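Local coordinates for protein enoyl-CoA hydratase EchA1 (PDB 3QXI) that probably catalyses the reversible hydration of the double bond in trans-2-enoyl-CoA thioesters, at residues 209-221 against 234-246. Sequence-based numbering, arbitrary orientation.
Sequences PLAVAATKRIITE and QMKILFPIFTSND
Ile237 enters the surface of helix 209-221 as a knob in a hole formed by Ala214, Arg217, Ile218 and Glu221. Its two branches divide the work: CG1, anti to the carbonyl carbon (chi1 -59°), with an extended chi2 (169°) brings CD1 against one face of the Arg217 guanidinium, while Ile237 CG2 lies 3.8 Å from Ala214 CB. The methyl sits over the centre of that face, Ile237 CD1 to Arg217 CZ being 3.6 Å. In the guanidinium plane, Glu221 lies at the edge and is gripped side-on: NE of Arg217 meets OE1 of Glu221 from above the carboxylate, and Arg217 NH2 reaches Glu221 OE2 on its syn side at 2.7 Å. This two-point salt bridge limits rotation of the flat group lying against Ile237.

Ile218 slides past Ile237 in the opposite direction and crosses Gln234 and Leu238 nearly at right angles, Ile218 CD1 meeting Gln234 CG at 3.8 Å. Farther along, Ile241 CD1 approaches Leu210 O at 3.7 Å and also touches Ala214 CB. Water 1 accepts from Leu210 N and donates to Asp246 OD2, whose carboxylate is further held by backbone N atoms of Thr263 and Gly264.

Helices 209-221 and 234-243 form an antiparallel hairpin (172°, closest axis approach 10.0 Å). Leu144 and Val145 of a second subunit pack on Ala211 and Leu238, as in crotonase-fold trimers; Lys216 salt-bridges Asp125, just before strand 126-130, and helix 245-255 follows.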
# COMPACT_ATOMS: atom_id res chain seq x y z
N PRO B 209 -4.24 -0.82 28.07
CA PRO B 209 -2.96 -1.29 27.56
C PRO B 209 -3.02 -2.67 26.91
O PRO B 209 -2.26 -2.91 26.00
CB PRO B 209 -2.04 -1.30 28.80
CG PRO B 209 -2.98 -1.33 30.00
CD PRO B 209 -4.21 -0.58 29.53
N LEU B 210 -3.88 -3.56 27.39
CA LEU B 210 -4.00 -4.89 26.78
C LEU B 210 -4.65 -4.79 25.39
O LEU B 210 -4.28 -5.52 24.47
CB LEU B 210 -4.83 -5.85 27.62
CG LEU B 210 -4.26 -6.62 28.78
CD1 LEU B 210 -5.48 -7.26 29.46
CD2 LEU B 210 -3.20 -7.70 28.36
N ALA B 211 -5.62 -3.88 25.28
CA ALA B 211 -6.27 -3.58 24.01
C ALA B 211 -5.30 -2.91 23.01
O ALA B 211 -5.25 -3.29 21.84
CB ALA B 211 -7.49 -2.73 24.27
N VAL B 212 -4.54 -1.92 23.47
CA VAL B 212 -3.54 -1.25 22.63
C VAL B 212 -2.54 -2.29 22.08
O VAL B 212 -2.36 -2.41 20.86
CB VAL B 212 -2.79 -0.09 23.38
CG1 VAL B 212 -1.62 0.45 22.55
CG2 VAL B 212 -3.71 1.07 23.68
N ALA B 213 -1.93 -3.08 22.96
CA ALA B 213 -0.96 -4.07 22.54
C ALA B 213 -1.53 -5.04 21.50
O ALA B 213 -0.87 -5.36 20.52
CB ALA B 213 -0.41 -4.85 23.78
N ALA B 214 -2.74 -5.53 21.76
CA ALA B 214 -3.39 -6.53 20.93
C ALA B 214 -3.76 -5.90 19.59
O ALA B 214 -3.70 -6.58 18.56
CB ALA B 214 -4.64 -7.09 21.63
N THR B 215 -4.15 -4.62 19.63
CA THR B 215 -4.46 -3.84 18.44
C THR B 215 -3.19 -3.66 17.55
O THR B 215 -3.24 -3.90 16.35
CB THR B 215 -5.09 -2.46 18.84
OG1 THR B 215 -6.43 -2.65 19.33
CG2 THR B 215 -5.16 -1.50 17.67
N LYS B 216 -2.07 -3.27 18.15
CA LYS B 216 -0.81 -3.20 17.43
C LYS B 216 -0.49 -4.56 16.78
O LYS B 216 -0.09 -4.59 15.62
CB LYS B 216 0.35 -2.74 18.33
CG LYS B 216 1.75 -2.87 17.67
CD LYS B 216 2.85 -2.32 18.58
CE LYS B 216 4.25 -2.79 18.15
NZ LYS B 216 5.29 -1.80 18.70
N ARG B 217 -0.69 -5.66 17.51
CA ARG B 217 -0.33 -7.01 17.03
C ARG B 217 -1.10 -7.39 15.79
O ARG B 217 -0.57 -8.01 14.86
CB ARG B 217 -0.62 -8.08 18.07
CG ARG B 217 0.58 -8.55 18.84
CD ARG B 217 0.28 -9.91 19.46
NE ARG B 217 0.45 -10.96 18.47
CZ ARG B 217 0.20 -12.25 18.68
NH1 ARG B 217 -0.23 -12.68 19.86
NH2 ARG B 217 0.37 -13.11 17.69
N ILE B 218 -2.38 -7.07 15.81
CA ILE B 218 -3.23 -7.39 14.68
C ILE B 218 -2.84 -6.55 13.46
O ILE B 218 -2.68 -7.09 12.37
CB ILE B 218 -4.71 -7.26 15.03
CG1 ILE B 218 -5.07 -8.31 16.07
CG2 ILE B 218 -5.58 -7.48 13.81
CD1 ILE B 218 -6.32 -7.98 16.76
N ILE B 219 -2.69 -5.24 13.64
CA ILE B 219 -2.28 -4.41 12.51
C ILE B 219 -1.01 -5.01 11.87
O ILE B 219 -0.98 -5.22 10.66
CB ILE B 219 -2.00 -2.97 12.95
CG1 ILE B 219 -3.18 -2.33 13.70
CG2 ILE B 219 -1.51 -2.13 11.78
CD1 ILE B 219 -4.36 -1.98 12.90
N THR B 220 -0.01 -5.31 12.70
CA THR B 220 1.32 -5.75 12.28
C THR B 220 1.28 -7.10 11.60
O THR B 220 1.88 -7.28 10.56
CB THR B 220 2.25 -5.97 13.52
OG1 THR B 220 2.22 -4.83 14.36
CG2 THR B 220 3.71 -6.29 13.07
N GLU B 221 0.63 -8.07 12.24
CA GLU B 221 0.72 -9.47 11.79
C GLU B 221 -0.25 -9.76 10.64
O GLU B 221 0.05 -10.61 9.78
CB GLU B 221 0.51 -10.42 12.96
CG GLU B 221 1.51 -10.14 14.08
CD GLU B 221 1.47 -11.14 15.17
OE1 GLU B 221 2.32 -11.03 16.07
OE2 GLU B 221 0.61 -12.04 15.17
N GLN B 234 -7.09 -13.49 13.96
CA GLN B 234 -7.39 -12.30 14.74
C GLN B 234 -8.08 -12.73 16.03
O GLN B 234 -7.69 -12.29 17.11
CB GLN B 234 -8.28 -11.34 13.92
CG GLN B 234 -8.67 -10.03 14.60
CD GLN B 234 -9.55 -9.13 13.74
OE1 GLN B 234 -9.10 -8.07 13.29
NE2 GLN B 234 -10.81 -9.54 13.52
N MET B 235 -9.07 -13.63 15.91
CA MET B 235 -9.86 -14.09 17.07
C MET B 235 -9.01 -14.65 18.22
O MET B 235 -9.34 -14.43 19.39
CB MET B 235 -10.93 -15.10 16.66
CG MET B 235 -11.80 -15.62 17.82
SD MET B 235 -12.63 -14.30 18.72
CE MET B 235 -14.10 -14.03 17.72
N LYS B 236 -7.94 -15.38 17.90
CA LYS B 236 -7.00 -15.89 18.92
C LYS B 236 -6.38 -14.76 19.72
O LYS B 236 -6.11 -14.92 20.89
CB LYS B 236 -5.88 -16.75 18.29
CG LYS B 236 -6.37 -18.08 17.71
CD LYS B 236 -5.24 -18.81 17.00
CE LYS B 236 -5.74 -19.78 15.94
NZ LYS B 236 -5.01 -19.54 14.61
N ILE B 237 -6.17 -13.62 19.08
CA ILE B 237 -5.65 -12.42 19.78
C ILE B 237 -6.74 -11.64 20.52
O ILE B 237 -6.52 -11.14 21.61
CB ILE B 237 -4.82 -11.52 18.83
CG1 ILE B 237 -3.66 -12.32 18.26
CG2 ILE B 237 -4.33 -10.21 19.54
CD1 ILE B 237 -2.93 -11.64 17.11
N LEU B 238 -7.93 -11.55 19.92
CA LEU B 238 -9.07 -10.94 20.61
C LEU B 238 -9.49 -11.70 21.89
O LEU B 238 -10.01 -11.10 22.83
CB LEU B 238 -10.30 -10.83 19.68
CG LEU B 238 -10.27 -10.06 18.34
CD1 LEU B 238 -11.65 -10.13 17.65
CD2 LEU B 238 -9.82 -8.64 18.53
N PHE B 239 -9.25 -13.01 21.92
CA PHE B 239 -9.90 -13.89 22.89
C PHE B 239 -9.73 -13.44 24.37
O PHE B 239 -10.71 -13.41 25.12
CB PHE B 239 -9.48 -15.37 22.67
CG PHE B 239 -10.35 -16.36 23.38
CD1 PHE B 239 -11.50 -16.88 22.77
CD2 PHE B 239 -10.05 -16.77 24.69
CE1 PHE B 239 -12.35 -17.81 23.45
CE2 PHE B 239 -10.89 -17.69 25.39
CZ PHE B 239 -12.04 -18.21 24.76
N PRO B 240 -8.50 -13.09 24.78
CA PRO B 240 -8.35 -12.63 26.17
C PRO B 240 -8.97 -11.24 26.44
O PRO B 240 -9.22 -10.88 27.61
CB PRO B 240 -6.83 -12.58 26.37
CG PRO B 240 -6.22 -13.33 25.21
CD PRO B 240 -7.20 -13.22 24.09
N ILE B 241 -9.20 -10.45 25.40
CA ILE B 241 -9.81 -9.12 25.60
C ILE B 241 -11.23 -9.23 26.18
O ILE B 241 -11.56 -8.57 27.15
CB ILE B 241 -9.82 -8.24 24.32
CG1 ILE B 241 -8.44 -8.18 23.62
CG2 ILE B 241 -10.44 -6.84 24.61
CD1 ILE B 241 -7.27 -7.65 24.43
N PHE B 242 -12.08 -10.04 25.56
CA PHE B 242 -13.49 -10.16 25.97
C PHE B 242 -13.70 -10.32 27.50
O PHE B 242 -14.66 -9.78 28.04
CB PHE B 242 -14.16 -11.34 25.26
CG PHE B 242 -14.19 -11.24 23.76
CD1 PHE B 242 -15.19 -10.53 23.11
CD2 PHE B 242 -13.26 -11.95 22.99
CE1 PHE B 242 -15.24 -10.48 21.71
CE2 PHE B 242 -13.31 -11.91 21.59
CZ PHE B 242 -14.30 -11.16 20.95
N THR B 243 -12.83 -11.07 28.17
CA THR B 243 -13.00 -11.35 29.60
C THR B 243 -12.02 -10.59 30.49
O THR B 243 -12.07 -10.73 31.72
CB THR B 243 -12.91 -12.86 29.91
OG1 THR B 243 -11.66 -13.39 29.44
CG2 THR B 243 -14.08 -13.59 29.28
N SER B 244 -11.12 -9.81 29.89
CA SER B 244 -10.15 -9.00 30.64
C SER B 244 -10.81 -8.07 31.67
O SER B 244 -11.92 -7.58 31.45
CB SER B 244 -9.31 -8.15 29.70
OG SER B 244 -10.10 -7.07 29.22
N ASN B 245 -10.11 -7.81 32.76
CA ASN B 245 -10.61 -6.86 33.74
C ASN B 245 -10.80 -5.45 33.15
O ASN B 245 -11.81 -4.77 33.44
CB ASN B 245 -9.70 -6.85 34.97
CG ASN B 245 -9.78 -8.16 35.75
OD1 ASN B 245 -8.78 -8.82 36.00
ND2 ASN B 245 -11.00 -8.55 36.13
N ASP B 246 -9.84 -5.03 32.30
CA ASP B 246 -9.89 -3.72 31.62
C ASP B 246 -11.14 -3.57 30.76
O ASP B 246 -11.77 -2.52 30.78
CB ASP B 246 -8.62 -3.47 30.79
CG ASP B 246 -7.41 -3.09 31.65
OD1 ASP B 246 -7.60 -2.76 32.85
OD2 ASP B 246 -6.26 -3.10 31.13
O HOH W 1 -6.53 -3.04 28.38